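Local coordinates for protein 2,3-dihydroxybenzoate-AMP ligase (PDB 1MDB) that belongs to the AMP-binding enzymes of the ANL superfamily, built of a large N-terminal and a small C-terminal domain, and holds adenosine monophosphate and 2,3-dihydroxy-benzoic acid here, at residues A[109-114]-A[141-146]; A[225-230]-A[265-270]; A[252-257]-A[269-274]. One frame throughout, in Å; residues are numbered along the deposited sequence.

Contact 1: A[109-114]-A[141-146]; sequences HRSSEI and ARQVQS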
# COMPACT_ATOMS: atom_id res chain seq x y z
N HIS A 109 -3.26 6.37 -11.94
CA HIS A 109 -3.30 5.55 -13.14
C HIS A 109 -3.92 6.30 -14.32
O HIS A 109 -4.78 7.16 -14.15
CB HIS A 109 -4.06 4.25 -12.85
CG HIS A 109 -3.29 3.31 -11.98
ND1 HIS A 109 -3.90 2.41 -11.13
CD2 HIS A 109 -1.96 3.16 -11.80
CE1 HIS A 109 -2.98 1.75 -10.46
NE2 HIS A 109 -1.79 2.18 -10.84
N ARG A 110 -3.46 5.97 -15.52
CA ARG A 110 -3.96 6.63 -16.71
C ARG A 110 -4.49 5.61 -17.71
O ARG A 110 -4.58 4.42 -17.38
CB ARG A 110 -2.86 7.51 -17.31
CG ARG A 110 -2.45 8.69 -16.39
CD ARG A 110 -3.62 9.65 -16.16
NE ARG A 110 -3.31 10.77 -15.27
CZ ARG A 110 -3.67 10.85 -13.99
NH1 ARG A 110 -4.37 9.88 -13.42
NH2 ARG A 110 -3.36 11.93 -13.29
N SER A 111 -4.85 6.06 -18.91
CA SER A 111 -5.45 5.17 -19.91
C SER A 111 -4.73 3.86 -20.17
O SER A 111 -5.37 2.83 -20.33
CB SER A 111 -5.63 5.92 -21.23
OG SER A 111 -4.39 6.12 -21.86
N SER A 112 -3.40 3.88 -20.22
CA SER A 112 -2.67 2.65 -20.48
C SER A 112 -2.93 1.61 -19.38
O SER A 112 -3.27 0.46 -19.68
CB SER A 112 -1.18 2.94 -20.59
OG SER A 112 -0.58 2.04 -21.50
N GLU A 113 -2.78 1.99 -18.12
CA GLU A 113 -3.03 1.04 -17.03
C GLU A 113 -4.52 0.73 -16.88
O GLU A 113 -4.90 -0.42 -16.72
CB GLU A 113 -2.48 1.58 -15.71
CG GLU A 113 -0.98 1.78 -15.70
CD GLU A 113 -0.61 3.24 -15.60
OE1 GLU A 113 -1.24 4.08 -16.28
OE2 GLU A 113 0.32 3.55 -14.83
N ILE A 114 -5.37 1.76 -16.94
CA ILE A 114 -6.81 1.53 -16.79
C ILE A 114 -7.36 0.63 -17.90
O ILE A 114 -8.10 -0.32 -17.64
CB ILE A 114 -7.60 2.86 -16.76
CG1 ILE A 114 -7.17 3.71 -15.56
CG2 ILE A 114 -9.10 2.58 -16.66
CD1 ILE A 114 -7.26 2.98 -14.21
N ALA A 141 -11.79 8.60 -18.96
CA ALA A 141 -12.85 7.65 -19.31
C ALA A 141 -13.04 7.63 -20.82
O ALA A 141 -13.16 6.56 -21.43
CB ALA A 141 -14.17 8.04 -18.62
N ARG A 142 -13.05 8.81 -21.43
CA ARG A 142 -13.23 8.90 -22.87
C ARG A 142 -12.10 8.19 -23.59
O ARG A 142 -12.33 7.52 -24.59
CB ARG A 142 -13.30 10.37 -23.32
CG ARG A 142 -14.51 11.09 -22.75
CD ARG A 142 -14.70 12.48 -23.32
NE ARG A 142 -15.79 13.14 -22.63
CZ ARG A 142 -15.64 13.95 -21.58
NH1 ARG A 142 -14.43 14.21 -21.11
NH2 ARG A 142 -16.70 14.44 -20.97
N GLN A 143 -10.89 8.33 -23.07
CA GLN A 143 -9.75 7.66 -23.68
C GLN A 143 -9.93 6.15 -23.55
O GLN A 143 -9.69 5.40 -24.50
CB GLN A 143 -8.45 8.11 -22.99
CG GLN A 143 -8.04 9.52 -23.39
CD GLN A 143 -6.84 10.03 -22.62
OE1 GLN A 143 -6.06 10.84 -23.13
NE2 GLN A 143 -6.68 9.57 -21.38
N VAL A 144 -10.36 5.71 -22.38
CA VAL A 144 -10.55 4.28 -22.18
C VAL A 144 -11.62 3.70 -23.12
O VAL A 144 -11.35 2.72 -23.82
CB VAL A 144 -10.90 3.95 -20.71
CG1 VAL A 144 -11.09 2.45 -20.54
CG2 VAL A 144 -9.76 4.44 -19.81
N GLN A 145 -12.80 4.32 -23.18
CA GLN A 145 -13.87 3.83 -24.06
C GLN A 145 -13.44 3.73 -25.52
O GLN A 145 -13.81 2.78 -26.22
CB GLN A 145 -15.13 4.70 -23.99
CG GLN A 145 -15.98 4.52 -22.74
CD GLN A 145 -17.42 4.98 -22.96
OE1 GLN A 145 -17.67 5.93 -23.71
NE2 GLN A 145 -18.36 4.32 -22.30
N SER A 146 -12.68 4.71 -26.00
CA SER A 146 -12.24 4.68 -27.39
C SER A 146 -11.34 3.47 -27.63
O SER A 146 -11.14 3.03 -28.77
CB SER A 146 -11.53 5.99 -27.78
OG SER A 146 -10.33 6.19 -27.07
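Ser111 and Ile114, one turn apart on helix 111-120, meet Gln143 and Val144 of helix 137-147. Just before the first of these helices, Arg110 occupies the N-cap position: its N donates to Glu113 OE1 at 3.0 Å, the half of a capping box in which the third helical residue reaches back. The bond is nearly straight (164°), although it meets the oxygen from above the carboxylate plane. Ser111 follows, at the closest backbone approach, its CA 5.7 Å from Val144 CA. Its CB lies 3.8 Å from Gln143 NE2, and the extended Gln143 chain runs alongside it at the exposed edge. One turn on, Ile114 turns its branch methyl to the other helix: CG2 is anti to the backbone N, and it touches Val144 CG2 at 3.7 Å, the two side chains crossing at about a right angle. Behind this pair lies the sheet that both helices cover, with Ile114 on Tyr126 and Ala141 on Ile128 of strand 125-132. Helix 137-147 is the crossover from that strand to its parallel neighbour 154-157. With no polar bond linking the two segments, the fit rests on methyl packing inside and on nondirectional contact at the amide.

Contact 2: A[225-230]-A[265-270]; sequences VYLAAL and FPLIER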
# COMPACT_ATOMS: atom_id res chain seq x y z
N VAL A 225 -8.89 7.58 15.68
CA VAL A 225 -9.22 8.58 14.67
C VAL A 225 -8.06 8.45 13.68
O VAL A 225 -6.96 8.96 13.91
CB VAL A 225 -9.24 10.02 15.23
CG1 VAL A 225 -9.73 10.97 14.15
CG2 VAL A 225 -10.15 10.11 16.45
N TYR A 226 -8.30 7.72 12.60
CA TYR A 226 -7.27 7.48 11.60
C TYR A 226 -7.39 8.44 10.43
O TYR A 226 -8.47 8.59 9.84
CB TYR A 226 -7.37 6.04 11.10
CG TYR A 226 -6.43 5.67 9.97
CD1 TYR A 226 -5.29 4.90 10.20
CD2 TYR A 226 -6.71 6.06 8.65
CE1 TYR A 226 -4.45 4.52 9.14
CE2 TYR A 226 -5.87 5.69 7.60
CZ TYR A 226 -4.75 4.92 7.84
OH TYR A 226 -3.94 4.55 6.79
N LEU A 227 -6.29 9.10 10.10
CA LEU A 227 -6.25 10.02 8.97
C LEU A 227 -5.76 9.26 7.73
O LEU A 227 -4.66 8.68 7.75
CB LEU A 227 -5.29 11.17 9.23
CG LEU A 227 -5.09 12.13 8.06
CD1 LEU A 227 -6.38 12.93 7.85
CD2 LEU A 227 -3.92 13.07 8.35
N ALA A 228 -6.56 9.26 6.68
CA ALA A 228 -6.17 8.60 5.43
C ALA A 228 -5.40 9.65 4.64
O ALA A 228 -6.01 10.49 3.98
CB ALA A 228 -7.40 8.15 4.67
N ALA A 229 -4.07 9.62 4.72
CA ALA A 229 -3.22 10.59 4.02
C ALA A 229 -2.69 10.06 2.69
O ALA A 229 -2.38 10.84 1.78
CB ALA A 229 -2.06 11.00 4.91
N LEU A 230 -2.56 8.74 2.58
CA LEU A 230 -2.08 8.12 1.35
C LEU A 230 -3.30 7.69 0.54
O LEU A 230 -4.41 7.62 1.07
CB LEU A 230 -1.25 6.87 1.68
CG LEU A 230 0.04 7.04 2.47
CD1 LEU A 230 0.56 5.68 2.91
CD2 LEU A 230 1.06 7.74 1.60
N PHE A 265 -1.88 18.32 8.39
CA PHE A 265 -1.65 18.91 9.72
C PHE A 265 -2.90 19.56 10.32
O PHE A 265 -3.29 19.22 11.43
CB PHE A 265 -0.48 19.90 9.67
CG PHE A 265 0.87 19.22 9.65
CD1 PHE A 265 1.01 17.90 9.23
CD2 PHE A 265 2.02 19.92 10.02
CE1 PHE A 265 2.25 17.28 9.17
CE2 PHE A 265 3.28 19.31 9.97
CZ PHE A 265 3.39 17.99 9.54
N PRO A 266 -3.55 20.48 9.60
CA PRO A 266 -4.75 21.11 10.16
C PRO A 266 -5.76 20.04 10.56
O PRO A 266 -6.40 20.13 11.60
CB PRO A 266 -5.25 21.99 9.02
CG PRO A 266 -3.99 22.36 8.29
CD PRO A 266 -3.23 21.05 8.27
N LEU A 267 -5.89 19.03 9.71
CA LEU A 267 -6.82 17.92 9.95
C LEU A 267 -6.45 17.15 11.22
O LEU A 267 -7.32 16.70 11.95
CB LEU A 267 -6.81 16.98 8.74
CG LEU A 267 -7.99 16.90 7.77
CD1 LEU A 267 -8.99 18.03 8.00
CD2 LEU A 267 -7.44 16.91 6.36
N ILE A 268 -5.16 17.00 11.46
CA ILE A 268 -4.72 16.27 12.64
C ILE A 268 -5.08 17.06 13.90
O ILE A 268 -5.57 16.49 14.88
CB ILE A 268 -3.20 16.01 12.59
CG1 ILE A 268 -2.89 15.10 11.40
CG2 ILE A 268 -2.72 15.38 13.89
CD1 ILE A 268 -1.42 14.78 11.21
N GLU A 269 -4.86 18.36 13.87
CA GLU A 269 -5.19 19.20 15.02
C GLU A 269 -6.70 19.40 15.18
O GLU A 269 -7.25 19.29 16.28
CB GLU A 269 -4.50 20.56 14.90
CG GLU A 269 -5.14 21.65 15.76
CD GLU A 269 -4.29 22.89 15.88
OE1 GLU A 269 -3.66 23.29 14.87
OE2 GLU A 269 -4.25 23.47 16.98
N ARG A 270 -7.38 19.70 14.07
CA ARG A 270 -8.82 19.92 14.12
C ARG A 270 -9.59 18.67 14.52
O ARG A 270 -10.42 18.71 15.42
CB ARG A 270 -9.33 20.43 12.76
CG ARG A 270 -10.84 20.60 12.71
CD ARG A 270 -11.31 21.15 11.37
NE ARG A 270 -12.77 21.14 11.29
CZ ARG A 270 -13.49 21.65 10.29
NH1 ARG A 270 -12.88 22.22 9.26
NH2 ARG A 270 -14.81 21.58 10.31
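Leu227, on strand 225-228, fits its two methyls against Leu267 and Ile268 of helix 261-271, a strand-to-helix packing within a beta-alpha-beta crossover. The helix links strands 252-255 and 275-278, which run parallel to 225-228 and flank it in the large mixed sheet, so it passes over the strand that lies between them. Leu227 gives up the largest area here, 63 Å², against 26 Å² for Leu267 and 24 Å² for Ile268. The bond to CB already points at the helix, and CG anti to the backbone N (chi1 175°) extends the isopropyl fork toward it, where the two arms have different partners. CD1 meets Leu267 near the root of that side chain, 4.2 Å from CB. The Ile268 contact comes instead through the longer branch: the bond to CB does not aim at the strand, but CG1 beside the backbone N and an extended CD1 bring that branch to it. Both leucine-helix pairs cross at about a right angle. Val254 and Val273 also touch Leu227, making it part of a larger apolar layer between sheet and helix. On the second arm, Leu227 CD2 lies 3.8 Å from Ile268 CG1 and 4.2 Å from Ile268 CD1.

Contact 3: A[252-257]-A[269-274]; sequences RVVLSP and EREKVT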
# COMPACT_ATOMS: atom_id res chain seq x y z
N ARG A 252 -13.01 5.92 13.72
CA ARG A 252 -13.43 6.95 12.77
C ARG A 252 -12.31 7.31 11.81
O ARG A 252 -11.18 7.52 12.23
CB ARG A 252 -13.89 8.20 13.52
CG ARG A 252 -14.18 9.40 12.64
CD ARG A 252 -14.94 10.48 13.42
NE ARG A 252 -14.12 11.15 14.42
CZ ARG A 252 -13.49 12.31 14.22
NH1 ARG A 252 -13.61 12.91 13.05
NH2 ARG A 252 -12.76 12.86 15.17
N VAL A 253 -12.64 7.40 10.53
CA VAL A 253 -11.68 7.72 9.49
C VAL A 253 -11.81 9.17 9.02
O VAL A 253 -12.92 9.65 8.77
CB VAL A 253 -11.90 6.80 8.24
CG1 VAL A 253 -11.05 7.28 7.08
CG2 VAL A 253 -11.57 5.35 8.58
N VAL A 254 -10.68 9.85 8.90
CA VAL A 254 -10.68 11.22 8.41
C VAL A 254 -10.00 11.20 7.06
O VAL A 254 -8.89 10.68 6.93
CB VAL A 254 -9.89 12.18 9.32
CG1 VAL A 254 -9.96 13.58 8.76
CG2 VAL A 254 -10.42 12.11 10.74
N LEU A 255 -10.63 11.79 6.05
CA LEU A 255 -10.05 11.79 4.71
C LEU A 255 -9.29 13.06 4.36
O LEU A 255 -9.86 14.15 4.34
CB LEU A 255 -11.15 11.54 3.68
CG LEU A 255 -11.99 10.28 3.97
CD1 LEU A 255 -13.17 10.21 3.02
CD2 LEU A 255 -11.11 9.05 3.84
N SER A 256 -8.01 12.92 4.06
CA SER A 256 -7.19 14.06 3.69
C SER A 256 -7.22 14.23 2.18
O SER A 256 -7.14 13.25 1.43
CB SER A 256 -5.75 13.87 4.17
OG SER A 256 -4.97 15.02 3.85
N PRO A 257 -7.34 15.48 1.72
CA PRO A 257 -7.39 15.90 0.31
C PRO A 257 -6.15 15.43 -0.45
O PRO A 257 -6.21 15.13 -1.65
CB PRO A 257 -7.43 17.42 0.41
CG PRO A 257 -8.13 17.66 1.71
CD PRO A 257 -7.50 16.64 2.61
N GLU A 269 -4.86 18.36 13.87
CA GLU A 269 -5.19 19.20 15.02
C GLU A 269 -6.70 19.40 15.18
O GLU A 269 -7.25 19.29 16.28
CB GLU A 269 -4.50 20.56 14.90
CG GLU A 269 -5.14 21.65 15.76
CD GLU A 269 -4.29 22.89 15.88
OE1 GLU A 269 -3.66 23.29 14.87
OE2 GLU A 269 -4.25 23.47 16.98
N ARG A 270 -7.38 19.70 14.07
CA ARG A 270 -8.82 19.92 14.12
C ARG A 270 -9.59 18.67 14.52
O ARG A 270 -10.42 18.71 15.42
CB ARG A 270 -9.33 20.43 12.76
CG ARG A 270 -10.84 20.60 12.71
CD ARG A 270 -11.31 21.15 11.37
NE ARG A 270 -12.77 21.14 11.29
CZ ARG A 270 -13.49 21.65 10.29
NH1 ARG A 270 -12.88 22.22 9.26
NH2 ARG A 270 -14.81 21.58 10.31
N GLU A 271 -9.31 17.55 13.86
CA GLU A 271 -10.00 16.30 14.15
C GLU A 271 -9.37 15.47 15.25
O GLU A 271 -9.94 14.46 15.68
CB GLU A 271 -10.09 15.46 12.88
CG GLU A 271 -10.76 16.16 11.73
CD GLU A 271 -12.17 16.60 12.09
OE1 GLU A 271 -12.85 15.89 12.87
OE2 GLU A 271 -12.60 17.66 11.60
N LYS A 272 -8.19 15.88 15.70
CA LYS A 272 -7.48 15.15 16.75
C LYS A 272 -7.20 13.71 16.36
O LYS A 272 -7.57 12.77 17.05
CB LYS A 272 -8.26 15.22 18.06
CG LYS A 272 -7.94 16.47 18.85
CD LYS A 272 -8.96 16.77 19.92
CE LYS A 272 -8.59 18.07 20.61
NZ LYS A 272 -8.23 19.12 19.60
N VAL A 273 -6.52 13.55 15.23
CA VAL A 273 -6.13 12.24 14.73
C VAL A 273 -5.17 11.54 15.69
O VAL A 273 -4.22 12.15 16.18
CB VAL A 273 -5.44 12.37 13.36
CG1 VAL A 273 -5.12 10.99 12.81
CG2 VAL A 273 -6.33 13.15 12.40
N THR A 274 -5.42 10.26 15.96
CA THR A 274 -4.59 9.46 16.85
C THR A 274 -3.59 8.58 16.10
O THR A 274 -2.66 8.02 16.70
CB THR A 274 -5.44 8.54 17.73
OG1 THR A 274 -6.15 7.61 16.90
CG2 THR A 274 -6.42 9.36 18.56
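A bend at chi3 (70°) turns the otherwise extended chain of Arg252 toward helix 261-271, while Glu271 folds at chi2 to present its carboxylate to the guanidinium. The result is a salt bridge in which Arg252 NH1 donates to Glu271 OE1 at 3.1 Å. Its N-H...O angle of 158° shows a reasonably straight bond, and the oxygen sits at the guanidinium's edge, near its plane. On the acceptor side the donor comes to the anti side of OE1, tilted from the carboxylate plane; the two flat groups stand 77° apart, and only OE1 takes an N-H of Arg252, so the bridge is single-bonded and not a coplanar pair. Arg252 NH2 reaches the backbone, making a weak bond of 3.3 Å to Glu271 O. A second salt bridge, by charge alone, links Arg270 NE to Glu271 OE2 at 3.5 Å; the oxygen lies well out of the guanidinium plane and no N-H points at it, so Glu271 joins two arginines in a small network. Thr45 OG1 bonds to Arg252 NH1, tying the arginine to the adjacent strand 42-46.

On the sheet side of the charged pair, Val254 packs against the aliphatic part of Glu271, its CG2 4.0 Å from Glu271 CB. Strand and helix end are thereby joined, the closing half of the beta-alpha-beta crossover that leads on to parallel strand 275-278.

Contacts 2 and 3 share helix 261-271 and use neighbouring strands of the large mixed sheet, their centres 3 Å apart; their segments overlap at Glu269 and Arg270. The strands, 225-228 and 252-255, are bonded directly, Tyr226 O to Val254 N at 2.7 Å. Contact 2 is buried and wholly apolar, whereas contact 3, partly buried at the helix's C-terminal end, puts a salt bridge beside its valine packing. Contact 1 stands apart, its centre 32 Å from either, and joins two helices over the other mixed sheet. It too is partly buried, with Ile114 and Val144 inside and Gln143 exposed. Like contact 3 it grades from buried methyls to a polar edge, but without an ionic link.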